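Local coordinates for choline binding protein A (Lactobacillus salivarius str. Ren, PDB 5GT1) that probably acts as a zinc-dependent peptidase of family M23, here seen as the zinc-binding C-terminal domain of a choline-binding protein probably linked to adhesion, at residues W27-V32 / S134-G139; E99-Y104 / T144-A149. All coordinates share one frame; numbering follows the deposited sequence.

Contact 1 (W27-V32 / S134-G139). With ZN (zinc ion), chain B.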
loop_
_atom_site.group_PDB
_atom_site.type_symbol
_atom_site.label_atom_id
_atom_site.label_comp_id
_atom_site.label_asym_id
_atom_site.label_seq_id
_atom_site.Cartn_x
_atom_site.Cartn_y
_atom_site.Cartn_z
ATOM N N TRP A 27 -1.537 10.858 0.520
ATOM C CA TRP A 27 -2.353 9.738 1.010
ATOM C C TRP A 27 -3.158 9.117 -0.124
ATOM O O TRP A 27 -3.439 9.780 -1.132
ATOM C CB TRP A 27 -3.281 10.225 2.123
ATOM C CG TRP A 27 -2.505 10.710 3.307
ATOM C CD1 TRP A 27 -2.233 12.029 3.675
ATOM C CD2 TRP A 27 -1.822 9.884 4.290
ATOM N NE1 TRP A 27 -1.466 12.066 4.824
ATOM C CE2 TRP A 27 -1.173 10.810 5.235
ATOM C CE3 TRP A 27 -1.680 8.508 4.480
ATOM C CZ2 TRP A 27 -0.424 10.353 6.315
ATOM C CZ3 TRP A 27 -0.916 8.063 5.572
ATOM C CH2 TRP A 27 -0.312 8.969 6.468
ATOM N N PRO A 28 -3.535 7.841 0.017
ATOM C CA PRO A 28 -4.278 7.195 -1.079
ATOM C C PRO A 28 -5.730 7.677 -1.230
ATOM O O PRO A 28 -6.307 7.549 -2.313
ATOM C CB PRO A 28 -4.219 5.704 -0.726
ATOM C CG PRO A 28 -4.012 5.667 0.740
ATOM C CD PRO A 28 -3.196 6.896 1.090
ATOM N N PHE A 29 -6.306 8.231 -0.163
ATOM C CA PHE A 29 -7.664 8.786 -0.209
ATOM C C PHE A 29 -7.552 10.205 0.352
ATOM O O PHE A 29 -7.695 10.418 1.546
ATOM C CB PHE A 29 -8.654 7.898 0.569
ATOM C CG PHE A 29 -8.654 6.463 0.104
ATOM C CD1 PHE A 29 -9.402 6.073 -1.020
ATOM C CD2 PHE A 29 -7.870 5.508 0.749
ATOM C CE1 PHE A 29 -9.371 4.753 -1.466
ATOM C CE2 PHE A 29 -7.842 4.191 0.305
ATOM C CZ PHE A 29 -8.591 3.819 -0.807
ATOM N N PRO A 30 -7.227 11.174 -0.523
ATOM C CA PRO A 30 -6.720 12.464 -0.028
ATOM C C PRO A 30 -7.737 13.365 0.693
ATOM O O PRO A 30 -7.330 14.308 1.391
ATOM C CB PRO A 30 -6.154 13.119 -1.302
ATOM C CG PRO A 30 -5.763 11.946 -2.145
ATOM C CD PRO A 30 -6.973 11.046 -1.967
ATOM N N SER A 31 -9.025 13.061 0.559
ATOM C CA SER A 31 -10.078 13.777 1.292
ATOM C C SER A 31 -10.115 13.456 2.794
ATOM O O SER A 31 -10.702 14.195 3.596
ATOM C CB SER A 31 -11.443 13.387 0.732
ATOM O OG SER A 31 -11.993 12.320 1.509
ATOM N N VAL A 32 -9.554 12.303 3.147
ATOM C CA VAL A 32 -9.447 11.869 4.516
ATOM C C VAL A 32 -8.036 12.218 5.016
ATOM O O VAL A 32 -7.842 12.599 6.178
ATOM C CB VAL A 32 -9.617 10.339 4.614
ATOM C CG1 VAL A 32 -9.797 9.925 6.068
ATOM C CG2 VAL A 32 -10.762 9.847 3.705
ATOM N N SER A 134 -13.537 -4.063 1.153
ATOM C CA SER A 134 -13.571 -3.363 2.429
ATOM C C SER A 134 -12.303 -2.557 2.735
ATOM O O SER A 134 -12.327 -1.715 3.627
ATOM C CB SER A 134 -13.833 -4.348 3.563
ATOM O OG SER A 134 -12.742 -5.240 3.667
ATOM N N HIS A 135 -11.191 -2.836 2.047
ATOM C CA HIS A 135 -9.938 -2.089 2.325
ATOM C C HIS A 135 -8.880 -2.187 1.279
ATOM O O HIS A 135 -8.848 -3.130 0.466
ATOM C CB HIS A 135 -9.322 -2.505 3.668
ATOM C CG HIS A 135 -8.749 -3.897 3.657
ATOM N ND1 HIS A 135 -9.522 -4.996 3.535
ATOM C CD2 HIS A 135 -7.431 -4.344 3.747
ATOM C CE1 HIS A 135 -8.741 -6.099 3.550
ATOM N NE2 HIS A 135 -7.462 -5.699 3.680
ATOM N N LEU A 136 -8.023 -1.170 1.291
ATOM C CA LEU A 136 -6.759 -1.184 0.602
ATOM C C LEU A 136 -5.708 -1.521 1.644
ATOM O O LEU A 136 -5.728 -0.972 2.745
ATOM C CB LEU A 136 -6.465 0.211 0.027
ATOM C CG LEU A 136 -5.007 0.505 -0.377
ATOM C CD1 LEU A 136 -4.659 -0.225 -1.670
ATOM C CD2 LEU A 136 -4.779 2.007 -0.532
ATOM N N HIS A 137 -4.796 -2.425 1.297
ATOM C CA HIS A 137 -3.562 -2.616 2.054
ATOM C C HIS A 137 -2.415 -2.062 1.236
ATOM O O HIS A 137 -2.205 -2.454 0.068
ATOM C CB HIS A 137 -3.378 -4.107 2.381
ATOM C CG HIS A 137 -2.023 -4.477 2.947
ATOM N ND1 HIS A 137 -1.869 -4.980 4.195
ATOM C CD2 HIS A 137 -0.746 -4.457 2.369
ATOM C CE1 HIS A 137 -0.559 -5.248 4.411
ATOM N NE2 HIS A 137 0.127 -4.937 3.293
ATOM N N LEU A 138 -1.669 -1.140 1.842
ATOM C CA LEU A 138 -0.491 -0.542 1.216
ATOM C C LEU A 138 0.767 -1.065 1.904
ATOM O O LEU A 138 0.863 -1.015 3.123
ATOM C CB LEU A 138 -0.543 0.986 1.320
ATOM C CG LEU A 138 0.685 1.758 0.813
ATOM C CD1 LEU A 138 0.899 1.612 -0.698
ATOM C CD2 LEU A 138 0.551 3.231 1.195
ATOM N N GLY A 139 1.698 -1.593 1.118
ATOM C CA GLY A 139 2.984 -2.056 1.648
ATOM C C GLY A 139 4.107 -1.289 0.981
ATOM O O GLY A 139 4.032 -0.968 -0.212
HETATM ZN ZN ZN B . -3.220 -5.477 5.675
HETATM O O HOH W 1 -4.737 -6.388 4.467
HETATM O O HOH W 2 -2.513 -7.651 5.591
HETATM O O HOH W 3 -4.919 -6.831 6.949
#
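Leu136 meets Pro28 and Phe29 through a single methyl group. Leu136 CB lies 4.2 Å from Phe29 CE2, just beyond close packing. CG lies anti to the backbone N (chi1 163°) and sends its two methyls to different neighbours. Leu136 CD2 sits 3.7 Å from Pro28 CB and 3.9 Å from Phe29 CE2, so it touches both the proline ring and the phenyl ring. It reaches the phenyl obliquely. CD1 packs against Tyr104 of strand 101-108, and Leu136 also touches Ala107 there. Phe29 holds its CG anti to the carbonyl carbon (chi1 -55°), which swings the ring toward the strand. Its ring also makes a cation-pi contact with Arg131. Phe62 of strand 56-63 packs on both Pro28 and Phe29, and the Pro28 carbonyl accepts a bond from His73. All three touching residues are buried, and no hydrogen bond crosses between the segments.

The residues on either side of Leu136 lie at the metal site. His137 ND1 binds the zinc ion at 2.1 Å, and His57 and Asp61 complete the protein ligands. His135 NE2 is 2.9 Å from a zinc-bound water, while Ser134 OG and His135 ND1 share a hydrogen bond of 3.2 Å in the plane of the ring. Leu136 is thus the middle residue of the His-x-His motif of M23 peptidases, its side chain in the core while the histidines flanking it face the zinc site.

Contact 2 (E99-Y104 / T144-A149)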
loop_
_atom_site.group_PDB
_atom_site.type_symbol
_atom_site.label_atom_id
_atom_site.label_comp_id
_atom_site.label_asym_id
_atom_site.label_seq_id
_atom_site.Cartn_x
_atom_site.Cartn_y
_atom_site.Cartn_z
ATOM N N GLU A 99 13.920 4.525 -4.876
ATOM C CA GLU A 99 14.273 3.997 -3.571
ATOM C C GLU A 99 13.310 2.902 -3.082
ATOM O O GLU A 99 13.700 2.014 -2.317
ATOM C CB GLU A 99 14.270 5.171 -2.588
ATOM C CG GLU A 99 15.169 5.033 -1.374
ATOM C CD GLU A 99 15.264 6.317 -0.543
ATOM O OE1 GLU A 99 15.862 6.268 0.553
ATOM O OE2 GLU A 99 14.752 7.380 -0.966
ATOM N N TYR A 100 12.057 2.952 -3.531
ATOM C CA TYR A 100 11.012 2.134 -2.891
ATOM C C TYR A 100 10.174 1.298 -3.833
ATOM O O TYR A 100 9.928 1.679 -4.980
ATOM C CB TYR A 100 10.068 3.025 -2.072
ATOM C CG TYR A 100 10.714 3.790 -0.936
ATOM C CD1 TYR A 100 11.128 3.136 0.231
ATOM C CD2 TYR A 100 10.874 5.181 -1.012
ATOM C CE1 TYR A 100 11.704 3.851 1.280
ATOM C CE2 TYR A 100 11.440 5.901 0.033
ATOM C CZ TYR A 100 11.853 5.233 1.171
ATOM O OH TYR A 100 12.414 5.945 2.204
ATOM N N THR A 101 9.716 0.158 -3.318
ATOM C CA THR A 101 8.672 -0.622 -3.959
ATOM C C THR A 101 7.381 -0.441 -3.161
ATOM O O THR A 101 7.352 -0.686 -1.942
ATOM C CB THR A 101 9.049 -2.111 -3.986
ATOM O OG1 THR A 101 10.317 -2.275 -4.647
ATOM C CG2 THR A 101 7.975 -2.923 -4.706
ATOM N N PHE A 102 6.328 0.002 -3.848
ATOM C CA PHE A 102 5.001 0.190 -3.263
ATOM C C PHE A 102 4.089 -0.929 -3.743
ATOM O O PHE A 102 4.024 -1.201 -4.943
ATOM C CB PHE A 102 4.431 1.547 -3.711
ATOM C CG PHE A 102 5.311 2.727 -3.360
ATOM C CD1 PHE A 102 5.090 3.453 -2.193
ATOM C CD2 PHE A 102 6.344 3.137 -4.224
ATOM C CE1 PHE A 102 5.903 4.542 -1.873
ATOM C CE2 PHE A 102 7.152 4.211 -3.913
ATOM C CZ PHE A 102 6.935 4.919 -2.742
ATOM N N VAL A 103 3.393 -1.579 -2.820
ATOM C CA VAL A 103 2.416 -2.612 -3.186
ATOM C C VAL A 103 1.007 -2.148 -2.801
ATOM O O VAL A 103 0.742 -1.869 -1.630
ATOM C CB VAL A 103 2.750 -3.964 -2.516
ATOM C CG1 VAL A 103 1.793 -5.060 -2.997
ATOM C CG2 VAL A 103 4.203 -4.336 -2.804
ATOM N N TYR A 104 0.115 -2.039 -3.784
ATOM C CA TYR A 104 -1.286 -1.719 -3.514
ATOM C C TYR A 104 -2.064 -3.012 -3.690
ATOM O O TYR A 104 -2.136 -3.554 -4.796
ATOM C CB TYR A 104 -1.828 -0.663 -4.501
ATOM C CG TYR A 104 -1.061 0.638 -4.507
ATOM C CD1 TYR A 104 -1.554 1.763 -3.829
ATOM C CD2 TYR A 104 0.157 0.754 -5.185
ATOM C CE1 TYR A 104 -0.844 2.968 -3.826
ATOM C CE2 TYR A 104 0.871 1.948 -5.177
ATOM C CZ TYR A 104 0.362 3.045 -4.486
ATOM O OH TYR A 104 1.069 4.236 -4.491
ATOM N N THR A 144 13.831 -4.893 -3.886
ATOM C CA THR A 144 13.612 -4.719 -5.292
ATOM C C THR A 144 12.883 -5.958 -5.859
ATOM O O THR A 144 12.094 -5.857 -6.794
ATOM C CB THR A 144 14.984 -4.400 -5.938
ATOM O OG1 THR A 144 14.903 -3.185 -6.688
ATOM C CG2 THR A 144 15.510 -5.528 -6.771
ATOM N N ASN A 145 13.121 -7.114 -5.245
ATOM C CA ASN A 145 12.452 -8.366 -5.594
ATOM C C ASN A 145 11.187 -8.460 -4.754
ATOM O O ASN A 145 11.254 -8.796 -3.573
ATOM C CB ASN A 145 13.390 -9.546 -5.292
ATOM C CG ASN A 145 12.798 -10.901 -5.654
ATOM O OD1 ASN A 145 11.596 -11.050 -5.873
ATOM N ND2 ASN A 145 13.662 -11.909 -5.721
ATOM N N VAL A 146 10.038 -8.167 -5.363
ATOM C CA VAL A 146 8.781 -8.084 -4.606
ATOM C C VAL A 146 8.366 -9.447 -4.025
ATOM O O VAL A 146 7.872 -9.528 -2.902
ATOM C CB VAL A 146 7.633 -7.416 -5.425
ATOM C CG1 VAL A 146 6.995 -8.384 -6.413
ATOM C CG2 VAL A 146 6.561 -6.880 -4.489
ATOM N N MET A 147 8.603 -10.517 -4.781
ATOM C CA MET A 147 8.250 -11.857 -4.313
ATOM C C MET A 147 9.030 -12.234 -3.059
ATOM O O MET A 147 8.482 -12.856 -2.145
ATOM C CB MET A 147 8.440 -12.894 -5.422
ATOM C CG MET A 147 7.395 -12.788 -6.516
ATOM S SD MET A 147 5.698 -12.966 -5.913
ATOM C CE MET A 147 4.856 -12.378 -7.383
ATOM N N LYS A 148 10.304 -11.853 -3.019
ATOM C CA LYS A 148 11.120 -12.076 -1.829
ATOM C C LYS A 148 10.554 -11.277 -0.632
ATOM O O LYS A 148 10.380 -11.821 0.471
ATOM C CB LYS A 148 12.588 -11.736 -2.112
ATOM C CG LYS A 148 13.540 -12.174 -1.007
ATOM N N ALA A 149 10.209 -10.011 -0.862
ATOM C CA ALA A 149 9.560 -9.220 0.182
ATOM C C ALA A 149 8.266 -9.904 0.634
ATOM O O ALA A 149 8.005 -10.044 1.833
ATOM C CB ALA A 149 9.309 -7.791 -0.298
HETATM O O HOH W 4 10.569 -3.602 -7.186
#
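The CG2 methyls of Val103 and Val146 are brought together by different torsions. In Val103, CG1 is anti to the backbone N (chi1 -175°), and CG2 is left beside that nitrogen, facing the helix. In Val146, with chi1 at 79°, CG2 takes the place anti to the backbone N and reaches out to the strand. Val103 CG2 and Val146 CG2 meet at 3.9 Å, with the side chains at a slant to each other. Thr101 CG2 lies 4.2 Å from Val146 CG2, a looser touch. Gln82 of strand 78-86 also packs on Val146.

The short helix 146-151 follows strand 135-141 and packs here on the neighbouring strand 101-108 of the antiparallel sheet of the M23 peptidase domain. Both Val103 and Val146 are buried.

The polar link runs through water. One water donates to Thr101 OG1 at 2.9 Å and to Thr144 O at 2.8 Å. The hydroxyl has further partners, since Thr101 OG1 also bonds the Glu143 carbonyl and Arg96 NH1. Thr101 OG1 is only 4.2 Å from Thr144 CA, so the turn before the helix lies close to the strand. Asn145 is the N-cap. Asn145 OD1 accepts from Lys148 N at 3.2 Å with an N-H...O angle of 162°, the nitrogen standing above the carbonyl plane. Ala149 N bonds Asn145 O as the first helical turn closes.

In the fold
Near the N terminus the loop 27-32 comes first, and it waits about a hundred residues for its partner. The chain then builds strands 56-63, 78-86 and 92-96 before reaching segment 99-104. Contact 1 closes when strand 135-141 arrives, tying the N-terminal loop to the strand that carries His137. Contact 2 closes a few residues later, when the helix 146-151 folds back on strand 101-108. The segments alternate along the chain, so the two loops cross and neither nests in the other. The centres of contacts 1 and 2 are about 18 Å apart, on opposite sides of the chain's centre. Strands 101-108 and 135-141 are neighbours in one sheet, where Gly139 O and Val103 N probably share a hydrogen bond.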